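Local atomic coordinates of nicotinate phosphoribosyltransferase (Saccharomyces cerevisiae, PDB entry 1VLP), a protein that catalyses the ATP-dependent transfer of the phosphoribosyl group of phosphoribosyl pyrophosphate to nicotinate, giving nicotinate mononucleotide, the first step of NAD synthesis from nicotinic acid. Residues T30-V35 / S94-Y99; I82-Q87 / L229-Y234; I184-F189 / T367-D372. All blocks are in the same frame, centred on the assembly; numbering follows the deposited sequence.

Contact 1 of 3, residues T30-V35 / S94-Y99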
loop_
_atom_site.group_PDB
_atom_site.type_symbol
_atom_site.label_atom_id
_atom_site.label_comp_id
_atom_site.label_asym_id
_atom_site.label_seq_id
_atom_site.Cartn_x
_atom_site.Cartn_y
_atom_site.Cartn_z
ATOM N N THR A 30 -8.646 -6.578 -1.971
ATOM C CA THR A 30 -9.838 -5.867 -2.506
ATOM C C THR A 30 -9.613 -5.481 -3.981
ATOM O O THR A 30 -10.523 -5.700 -4.800
ATOM C CB THR A 30 -10.251 -4.674 -1.644
ATOM O OG1 THR A 30 -9.144 -3.795 -1.447
ATOM C CG2 THR A 30 -10.758 -5.163 -0.295
HETATM N N MSE A 31 -8.430 -4.995 -4.354
HETATM C CA MSE A 31 -8.120 -4.808 -5.755
HETATM C C MSE A 31 -8.232 -6.069 -6.578
HETATM O O MSE A 31 -8.780 -6.063 -7.649
HETATM C CB MSE A 31 -6.666 -4.320 -5.907
HETATM C CG MSE A 31 -6.414 -2.871 -5.637
HETATM SE SE MSE A 31 -7.250 -1.825 -7.091
HETATM C CE MSE A 31 -6.292 -2.400 -8.516
ATOM N N HIS A 32 -7.718 -7.163 -6.026
ATOM C CA HIS A 32 -7.793 -8.459 -6.705
ATOM C C HIS A 32 -9.267 -8.810 -7.018
ATOM O O HIS A 32 -9.627 -9.233 -8.104
ATOM C CB HIS A 32 -7.149 -9.538 -5.819
ATOM C CG HIS A 32 -6.952 -10.845 -6.524
ATOM N ND1 HIS A 32 -6.867 -12.052 -5.841
ATOM C CD2 HIS A 32 -6.813 -11.145 -7.845
ATOM C CE1 HIS A 32 -6.662 -13.026 -6.722
ATOM N NE2 HIS A 32 -6.665 -12.510 -7.943
ATOM N N ALA A 33 -10.121 -8.657 -6.007
ATOM C CA ALA A 33 -11.575 -8.874 -6.178
ATOM C C ALA A 33 -12.153 -7.927 -7.203
ATOM O O ALA A 33 -12.921 -8.345 -8.062
ATOM C CB ALA A 33 -12.291 -8.733 -4.879
ATOM N N ALA A 34 -11.730 -6.664 -7.157
ATOM C CA ALA A 34 -12.271 -5.672 -8.109
ATOM C C ALA A 34 -11.838 -5.995 -9.554
ATOM O O ALA A 34 -12.625 -5.897 -10.498
ATOM C CB ALA A 34 -11.836 -4.244 -7.698
ATOM N N VAL A 35 -10.570 -6.407 -9.726
ATOM C CA VAL A 35 -10.007 -6.669 -11.036
ATOM C C VAL A 35 -10.595 -7.941 -11.600
ATOM O O VAL A 35 -10.929 -8.002 -12.790
ATOM C CB VAL A 35 -8.493 -6.748 -10.924
ATOM C CG1 VAL A 35 -7.874 -7.327 -12.123
ATOM C CG2 VAL A 35 -7.943 -5.325 -10.623
ATOM N N SER A 94 -19.094 -13.180 -3.771
ATOM C CA SER A 94 -19.141 -14.627 -3.768
ATOM C C SER A 94 -18.278 -15.309 -4.816
ATOM O O SER A 94 -17.566 -16.294 -4.522
ATOM C CB SER A 94 -20.610 -15.081 -3.921
ATOM O OG SER A 94 -21.233 -14.809 -2.691
ATOM N N ALA A 95 -18.330 -14.777 -6.031
ATOM C CA ALA A 95 -17.629 -15.372 -7.150
ATOM C C ALA A 95 -16.108 -15.272 -7.033
ATOM O O ALA A 95 -15.395 -16.143 -7.528
ATOM C CB ALA A 95 -18.103 -14.755 -8.441
ATOM N N TYR A 96 -15.654 -14.213 -6.382
ATOM C CA TYR A 96 -14.231 -13.986 -6.098
ATOM C C TYR A 96 -13.744 -15.034 -5.103
ATOM O O TYR A 96 -12.762 -15.721 -5.357
ATOM C CB TYR A 96 -13.954 -12.557 -5.628
ATOM C CG TYR A 96 -12.523 -12.416 -5.107
ATOM C CD1 TYR A 96 -11.443 -12.322 -5.988
ATOM C CD2 TYR A 96 -12.261 -12.419 -3.742
ATOM C CE1 TYR A 96 -10.110 -12.237 -5.509
ATOM C CE2 TYR A 96 -10.960 -12.311 -3.251
ATOM C CZ TYR A 96 -9.880 -12.232 -4.145
ATOM O OH TYR A 96 -8.622 -12.135 -3.659
ATOM N N ILE A 97 -14.495 -15.206 -4.020
ATOM C CA ILE A 97 -14.175 -16.222 -2.990
ATOM C C ILE A 97 -14.107 -17.627 -3.585
ATOM O O ILE A 97 -13.194 -18.386 -3.231
ATOM C CB ILE A 97 -15.189 -16.144 -1.822
ATOM C CG1 ILE A 97 -15.063 -14.794 -1.088
ATOM C CG2 ILE A 97 -15.042 -17.326 -0.853
ATOM C CD1 ILE A 97 -13.732 -14.523 -0.303
ATOM N N LYS A 98 -15.075 -17.986 -4.444
ATOM C CA LYS A 98 -15.043 -19.259 -5.167
ATOM C C LYS A 98 -13.785 -19.435 -6.021
ATOM O O LYS A 98 -13.174 -20.534 -6.056
ATOM C CB LYS A 98 -16.289 -19.416 -6.049
ATOM C CG LYS A 98 -16.396 -20.751 -6.757
ATOM C CD LYS A 98 -17.829 -21.016 -7.240
ATOM N N TYR A 99 -13.410 -18.347 -6.696
ATOM C CA TYR A 99 -12.243 -18.308 -7.561
ATOM C C TYR A 99 -10.945 -18.527 -6.794
ATOM O O TYR A 99 -10.139 -19.368 -7.203
ATOM C CB TYR A 99 -12.257 -17.002 -8.388
ATOM C CG TYR A 99 -10.952 -16.417 -8.821
ATOM C CD1 TYR A 99 -10.257 -16.911 -9.919
ATOM C CD2 TYR A 99 -10.449 -15.285 -8.174
ATOM C CE1 TYR A 99 -9.062 -16.324 -10.313
ATOM C CE2 TYR A 99 -9.283 -14.690 -8.573
ATOM C CZ TYR A 99 -8.586 -15.221 -9.624
ATOM O OH TYR A 99 -7.424 -14.598 -10.020
#

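Contact 2 of 3, residues I82-Q87 / L229-Y234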
loop_
_atom_site.group_PDB
_atom_site.type_symbol
_atom_site.label_atom_id
_atom_site.label_comp_id
_atom_site.label_asym_id
_atom_site.label_seq_id
_atom_site.Cartn_x
_atom_site.Cartn_y
_atom_site.Cartn_z
ATOM N N ILE A 82 -9.550 -18.467 4.046
ATOM C CA ILE A 82 -10.754 -18.072 3.314
ATOM C C ILE A 82 -11.879 -17.719 4.319
ATOM O O ILE A 82 -12.618 -16.735 4.152
ATOM C CB ILE A 82 -11.185 -19.175 2.364
ATOM C CG1 ILE A 82 -10.162 -19.350 1.224
ATOM C CG2 ILE A 82 -12.635 -18.949 1.863
ATOM C CD1 ILE A 82 -10.195 -18.351 0.210
ATOM N N GLU A 83 -12.002 -18.516 5.360
ATOM C CA GLU A 83 -12.959 -18.179 6.418
ATOM C C GLU A 83 -12.680 -16.782 6.993
ATOM O O GLU A 83 -13.621 -16.023 7.232
ATOM C CB GLU A 83 -12.970 -19.206 7.528
ATOM C CG GLU A 83 -14.122 -18.943 8.551
ATOM C CD GLU A 83 -15.488 -18.546 7.888
ATOM O OE1 GLU A 83 -16.017 -19.393 7.092
ATOM O OE2 GLU A 83 -15.999 -17.393 8.169
ATOM N N TYR A 84 -11.410 -16.481 7.261
ATOM C CA TYR A 84 -11.028 -15.175 7.789
ATOM C C TYR A 84 -11.454 -14.048 6.853
ATOM O O TYR A 84 -12.000 -13.028 7.304
ATOM C CB TYR A 84 -9.541 -15.085 8.107
ATOM C CG TYR A 84 -9.165 -13.804 8.803
ATOM C CD1 TYR A 84 -9.440 -13.636 10.158
ATOM C CD2 TYR A 84 -8.529 -12.758 8.126
ATOM C CE1 TYR A 84 -9.074 -12.494 10.834
ATOM C CE2 TYR A 84 -8.211 -11.585 8.787
ATOM C CZ TYR A 84 -8.497 -11.444 10.139
ATOM O OH TYR A 84 -8.145 -10.288 10.829
ATOM N N LEU A 85 -11.249 -14.243 5.557
ATOM C CA LEU A 85 -11.619 -13.229 4.577
ATOM C C LEU A 85 -13.152 -13.023 4.557
ATOM O O LEU A 85 -13.629 -11.884 4.500
ATOM C CB LEU A 85 -11.100 -13.592 3.173
ATOM C CG LEU A 85 -9.591 -13.565 2.914
ATOM C CD1 LEU A 85 -9.256 -14.122 1.540
ATOM C CD2 LEU A 85 -9.017 -12.151 3.114
ATOM N N LYS A 86 -13.920 -14.112 4.615
ATOM C CA LYS A 86 -15.362 -14.012 4.568
ATOM C C LYS A 86 -15.885 -13.267 5.820
ATOM O O LYS A 86 -16.844 -12.499 5.741
ATOM C CB LYS A 86 -15.972 -15.396 4.452
ATOM C CG LYS A 86 -15.703 -16.058 3.065
ATOM C CD LYS A 86 -15.974 -17.542 3.086
ATOM C CE LYS A 86 -17.414 -17.833 3.237
ATOM N NZ LYS A 86 -17.643 -19.329 3.204
ATOM N N GLN A 87 -15.270 -13.513 6.970
ATOM C CA GLN A 87 -15.654 -12.865 8.215
ATOM C C GLN A 87 -15.325 -11.365 8.281
ATOM O O GLN A 87 -16.200 -10.555 8.637
ATOM C CB GLN A 87 -15.015 -13.589 9.421
ATOM C CG GLN A 87 -15.418 -13.005 10.804
ATOM C CD GLN A 87 -16.969 -12.936 11.076
ATOM O OE1 GLN A 87 -17.449 -12.023 11.778
ATOM N NE2 GLN A 87 -17.731 -13.908 10.552
ATOM N N LEU A 229 -2.466 -10.941 7.525
ATOM C CA LEU A 229 -1.944 -12.039 8.353
ATOM C C LEU A 229 -1.716 -11.586 9.805
ATOM O O LEU A 229 -2.078 -12.319 10.723
ATOM C CB LEU A 229 -0.632 -12.608 7.777
ATOM C CG LEU A 229 -0.200 -13.957 8.343
ATOM C CD1 LEU A 229 -1.265 -14.984 8.092
ATOM C CD2 LEU A 229 1.034 -14.391 7.706
ATOM N N PHE A 230 -1.129 -10.407 9.975
ATOM C CA PHE A 230 -0.901 -9.837 11.321
ATOM C C PHE A 230 -2.193 -9.410 11.969
ATOM O O PHE A 230 -2.322 -9.508 13.177
ATOM C CB PHE A 230 0.104 -8.708 11.299
ATOM C CG PHE A 230 1.541 -9.188 11.165
ATOM C CD1 PHE A 230 2.062 -10.040 12.113
ATOM C CD2 PHE A 230 2.354 -8.780 10.130
ATOM C CE1 PHE A 230 3.375 -10.484 12.054
ATOM C CE2 PHE A 230 3.723 -9.252 10.026
ATOM C CZ PHE A 230 4.206 -10.107 10.998
ATOM N N ALA A 231 -3.159 -8.912 11.189
ATOM C CA ALA A 231 -4.496 -8.619 11.748
ATOM C C ALA A 231 -5.072 -9.902 12.395
ATOM O O ALA A 231 -5.541 -9.908 13.521
ATOM C CB ALA A 231 -5.370 -8.200 10.701
ATOM N N LYS A 232 -5.013 -10.989 11.637
ATOM C CA LYS A 232 -5.505 -12.298 12.102
ATOM C C LYS A 232 -4.744 -12.759 13.345
ATOM O O LYS A 232 -5.366 -13.188 14.325
ATOM C CB LYS A 232 -5.409 -13.326 10.983
ATOM C CG LYS A 232 -6.039 -14.705 11.303
ATOM C CD LYS A 232 -5.982 -15.550 10.018
ATOM C CE LYS A 232 -6.683 -16.869 10.201
ATOM N NZ LYS A 232 -5.985 -17.678 11.224
ATOM N N LYS A 233 -3.419 -12.690 13.296
ATOM C CA LYS A 233 -2.573 -13.128 14.376
ATOM C C LYS A 233 -2.834 -12.386 15.712
ATOM O O LYS A 233 -2.924 -13.007 16.770
ATOM C CB LYS A 233 -1.119 -12.954 14.011
ATOM C CG LYS A 233 -0.135 -13.490 15.055
ATOM C CD LYS A 233 1.253 -13.488 14.598
ATOM C CE LYS A 233 2.167 -13.924 15.744
ATOM N NZ LYS A 233 3.619 -13.959 15.382
ATOM N N TYR A 234 -2.931 -11.065 15.638
ATOM C CA TYR A 234 -3.008 -10.179 16.824
ATOM C C TYR A 234 -4.424 -9.787 17.205
ATOM O O TYR A 234 -4.648 -9.078 18.224
ATOM C CB TYR A 234 -2.071 -8.976 16.620
ATOM C CG TYR A 234 -0.650 -9.423 16.762
ATOM C CD1 TYR A 234 -0.083 -9.610 18.013
ATOM C CD2 TYR A 234 0.159 -9.621 15.646
ATOM C CE1 TYR A 234 1.221 -10.050 18.172
ATOM C CE2 TYR A 234 1.488 -10.090 15.785
ATOM C CZ TYR A 234 2.014 -10.297 17.052
ATOM O OH TYR A 234 3.317 -10.735 17.202
HETATM O O HOH W 1 -8.687 -10.159 13.417
#

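Contact 3 of 3, residues I184-F189 / T367-D372. With PO4 (phosphate ion), chain E.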
loop_
_atom_site.group_PDB
_atom_site.type_symbol
_atom_site.label_atom_id
_atom_site.label_comp_id
_atom_site.label_asym_id
_atom_site.label_seq_id
_atom_site.Cartn_x
_atom_site.Cartn_y
_atom_site.Cartn_z
ATOM N N ILE A 184 -5.026 9.696 18.810
ATOM C CA ILE A 184 -4.807 9.474 17.405
ATOM C C ILE A 184 -5.334 8.080 16.988
ATOM O O ILE A 184 -4.938 7.099 17.580
ATOM C CB ILE A 184 -3.321 9.591 17.012
ATOM C CG1 ILE A 184 -2.695 10.942 17.435
ATOM C CG2 ILE A 184 -3.152 9.333 15.554
ATOM C CD1 ILE A 184 -3.267 12.142 16.877
ATOM N N ARG A 185 -6.211 8.039 15.977
ATOM C CA ARG A 185 -6.738 6.785 15.425
ATOM C C ARG A 185 -5.812 6.429 14.239
ATOM O O ARG A 185 -5.714 7.168 13.244
ATOM C CB ARG A 185 -8.212 6.917 14.965
ATOM C CG ARG A 185 -9.166 7.225 16.059
ATOM C CD ARG A 185 -10.589 7.044 15.569
ATOM N NE ARG A 185 -11.215 5.882 16.178
ATOM C CZ ARG A 185 -12.166 5.143 15.610
ATOM N NH1 ARG A 185 -12.616 5.417 14.379
ATOM N NH2 ARG A 185 -12.658 4.102 16.273
ATOM N N PHE A 186 -5.102 5.310 14.349
ATOM C CA PHE A 186 -4.118 4.944 13.356
ATOM C C PHE A 186 -4.125 3.481 13.068
ATOM O O PHE A 186 -4.597 2.652 13.874
ATOM C CB PHE A 186 -2.682 5.386 13.758
ATOM C CG PHE A 186 -2.082 4.593 14.870
ATOM C CD1 PHE A 186 -2.377 4.925 16.202
ATOM C CD2 PHE A 186 -1.264 3.471 14.620
ATOM C CE1 PHE A 186 -1.870 4.216 17.238
ATOM C CE2 PHE A 186 -0.729 2.756 15.689
ATOM C CZ PHE A 186 -1.053 3.107 16.972
ATOM N N SER A 187 -3.612 3.173 11.893
ATOM C CA SER A 187 -3.313 1.795 11.534
ATOM C C SER A 187 -1.852 1.638 11.119
ATOM O O SER A 187 -1.213 2.567 10.632
ATOM C CB SER A 187 -4.261 1.326 10.431
ATOM O OG SER A 187 -3.969 2.043 9.249
ATOM N N GLU A 188 -1.326 0.446 11.343
ATOM C CA GLU A 188 -0.012 0.029 10.887
ATOM C C GLU A 188 -0.086 -0.327 9.421
ATOM O O GLU A 188 -1.040 -0.975 8.962
ATOM C CB GLU A 188 0.417 -1.213 11.714
ATOM C CG GLU A 188 1.867 -1.597 11.513
ATOM C CD GLU A 188 2.131 -2.401 10.264
ATOM O OE1 GLU A 188 1.238 -3.103 9.718
ATOM O OE2 GLU A 188 3.273 -2.316 9.807
ATOM N N PHE A 189 0.878 0.146 8.648
ATOM C CA PHE A 189 0.814 0.092 7.181
ATOM C C PHE A 189 2.171 -0.232 6.541
ATOM O O PHE A 189 2.407 0.096 5.338
ATOM C CB PHE A 189 0.355 1.495 6.740
ATOM C CG PHE A 189 -0.023 1.655 5.287
ATOM C CD1 PHE A 189 -0.553 0.603 4.498
ATOM C CD2 PHE A 189 0.135 2.926 4.695
ATOM C CE1 PHE A 189 -0.895 0.818 3.152
ATOM C CE2 PHE A 189 -0.216 3.146 3.350
ATOM C CZ PHE A 189 -0.736 2.098 2.589
ATOM N N THR A 367 6.378 2.797 6.840
ATOM C CA THR A 367 7.840 2.602 6.999
ATOM C C THR A 367 8.411 3.059 8.326
ATOM O O THR A 367 9.310 2.424 8.853
ATOM C CB THR A 367 8.599 3.256 5.832
ATOM O OG1 THR A 367 8.010 2.766 4.617
ATOM C CG2 THR A 367 10.060 2.881 5.854
ATOM N N ASN A 368 7.867 4.119 8.919
ATOM C CA ASN A 368 8.358 4.527 10.208
ATOM C C ASN A 368 8.181 3.450 11.271
ATOM O O ASN A 368 8.958 3.401 12.214
ATOM C CB ASN A 368 7.694 5.825 10.638
ATOM C CG ASN A 368 8.255 6.339 11.920
ATOM O OD1 ASN A 368 7.705 6.113 12.981
ATOM N ND2 ASN A 368 9.362 7.042 11.830
ATOM N N PHE A 369 7.138 2.614 11.145
ATOM C CA PHE A 369 6.953 1.525 12.085
ATOM C C PHE A 369 7.936 0.357 11.830
ATOM O O PHE A 369 8.590 -0.125 12.736
ATOM C CB PHE A 369 5.508 0.999 12.102
ATOM C CG PHE A 369 4.653 1.568 13.219
ATOM C CD1 PHE A 369 5.102 1.553 14.556
ATOM C CD2 PHE A 369 3.413 2.119 12.946
ATOM C CE1 PHE A 369 4.294 2.078 15.603
ATOM C CE2 PHE A 369 2.607 2.664 13.981
ATOM C CZ PHE A 369 3.077 2.656 15.308
ATOM N N THR A 370 7.989 -0.115 10.591
ATOM C CA THR A 370 8.623 -1.406 10.264
ATOM C C THR A 370 10.064 -1.297 9.734
ATOM O O THR A 370 10.696 -2.331 9.463
ATOM C CB THR A 370 7.770 -2.134 9.197
ATOM O OG1 THR A 370 7.699 -1.292 8.030
ATOM C CG2 THR A 370 6.386 -2.414 9.796
ATOM N N ASN A 371 10.559 -0.074 9.521
ATOM C CA ASN A 371 11.920 0.131 9.057
ATOM C C ASN A 371 12.573 1.388 9.637
ATOM O O ASN A 371 13.071 2.245 8.913
ATOM C CB ASN A 371 12.007 0.030 7.500
ATOM C CG ASN A 371 13.330 -0.516 7.022
ATOM O OD1 ASN A 371 14.330 -0.370 7.704
ATOM N ND2 ASN A 371 13.358 -1.059 5.813
ATOM N N ASP A 372 12.603 1.429 10.980
ATOM C CA ASP A 372 13.205 2.483 11.767
ATOM C C ASP A 372 14.325 1.870 12.624
ATOM O O ASP A 372 14.072 1.421 13.741
ATOM C CB ASP A 372 12.133 3.180 12.645
ATOM C CG ASP A 372 12.707 4.363 13.437
ATOM O OD1 ASP A 372 13.865 4.746 13.167
ATOM O OD2 ASP A 372 12.031 4.917 14.330
HETATM P P PO4 E . 5.098 5.125 4.069
HETATM O O1 PO4 E . 4.662 3.749 4.497
HETATM O O2 PO4 E . 6.088 5.770 4.996
HETATM O O3 PO4 E . 5.818 5.064 2.714
HETATM O O4 PO4 E . 3.921 6.051 3.842
#

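Contact 1 of 3, residues T30-V35 / S94-Y99
His32 reaches from helix 26-38 to two tyrosines of helix 94-101, Tyr96 and Tyr99, and each of its ring nitrogens meets one phenol oxygen. With CG anti to the backbone N (chi1 -169°), the imidazole stands out from its own helix and presents both nitrogens to the partner. ND1 is hydrogen-bonded to Tyr96 OH at 2.8 Å, a bond well tilted out of the imidazole plane toward the side where Tyr96 lies; the bond from NE2 to Tyr99 OH, at 3.0 Å, runs closer to the plane. Two such bonds, one on each nitrogen, pin the rotation of the imidazole.

The two phenols approach differently. Tyr96 stands almost perpendicular to the histidine, planes at 87°, and directs its edge at the imidazole face in an offset edge-to-face pair; its CE1 lies over the rim of that face, 3.3 Å from His32 ND1. Tyr99 is turned obliquely to the imidazole, and its hydroxyl arrives at the edge of the histidine ring. Tyr96 also works through a face of its own: Ala33 CB sits over the centre of the phenol, 3.8 Å from the ring centroid, as a CH-pi contact. The small alanine lets the ring lie close against the helix backbone, with Ala33 CA 3.5 Å from Tyr96 CD1.

Around this group, Phe36 stacks on Tyr99, Tyr105 meets it edge-to-face, and Ile141 and Leu142 touch His32. Polar bonds and ring packing thus join segments 30-35 and 94-99, whose axes cross at 106°, in a buried aromatic cluster within the N-terminal domain of the NAPRTase family.

Contact 2 of 3, residues I82-Q87 / L229-Y234
Tyr84 lays one face of its ring along the aliphatic chain of Lys232, the two side chains running past each other in opposite directions. Lys232 CB makes a CH-pi contact 3.8 Å from the ring centroid, while CG and CD continue over the ring toward the tyrosine's own helix, CD lying 3.8 Å from Tyr84 CG. The lysine stays extended through its first three torsions and bends only at the last (chi4 -64°), where NZ turns off to a salt bridge with Glu80. Its methylenes thus serve as an apolar cover and its charge is paired beyond the ring.

At the far end of the ring, Tyr84 OH abuts Ala231, 3.5 Å from its CB. A water lying in the plane of the phenol ring is 2.6 Å from Tyr84 OH and donates a hydrogen bond to Ala231 O, linking the hydroxyl indirectly to the backbone of the second helix. A leucine in place of Tyr84 would probably leave this water without its phenol partner and the lysine methylenes without a flat surface to lie on.

The contact is a partly exposed helix-helix interface of lysine-on-aromatic packing, joining helix 79-88 of the N-terminal domain to helix 228-234 of the NAPRTase family's TIM-barrel-related portion.

Contact 3 of 3, residues I184-F189 / T367-D372
Phe186 and Phe369 touch obliquely through one corner of each ring, CE2 of Phe186 3.7 Å from CE2 of Phe369, between a strand of the parallel sheet and a short helix. The rings are near parallel but slid apart, their centroids separated by 5.9 Å, and hardly overlap. Phe186 CG lies between its backbone N and carbonyl carbon (chi1 72°), which carries the ring off the strand toward the helix. Phe369 is turned away from a staggered position (chi1 -98°).

Glu188 is bent at its second torsion (chi2 -81°), bringing the carboxylate to Thr370, whose methyl CG2 is 3.1 Å from Glu188 OE2. Thr225 bonds OE1, while Gly190 N and Gln200 bond OE2. Thr370 turns its hydroxyl to Gly190 O; the two side chains thus hold the N-H and the carbonyl of one residue.

At the start of helix 367-370, Thr367 N donates a hydrogen bond of 3.1 Å to phosphate O1, and Ser341 N binds the ion too. Thr367 is inferred to bind phosphoribosyl pyrophosphate, and Phe189 probably contacts nicotinate. A phosphate held by a helix's first backbone N-H beside the strand ends is consistent with the substrate site of a type II phosphoribosyltransferase.

How the contacts relate
Contacts 1 and 3 are buried and contact 2 is partly exposed. Contact 1 stays within the N-terminal domain, contact 3 within the family region bearing the parallel sheet, and contact 2 spans the two. Contacts 1 and 2 also touch directly: Ile97 of helix 94-101 packs on Ile82 and Lys86 of helix 79-88, the preceding helix. Contact 3 touches neither, lying about 11 Å from contact 1 and 6 Å from contact 2 by nearest atoms. The chemistry follows place: direct histidine-tyrosine bonds in one interior, a water link and a peripheral salt bridge at the boundary, and in contact 3 apolar rings and a buried, hydrogen-bonded carboxylate, with the anion held separately at the start of helix 367-370.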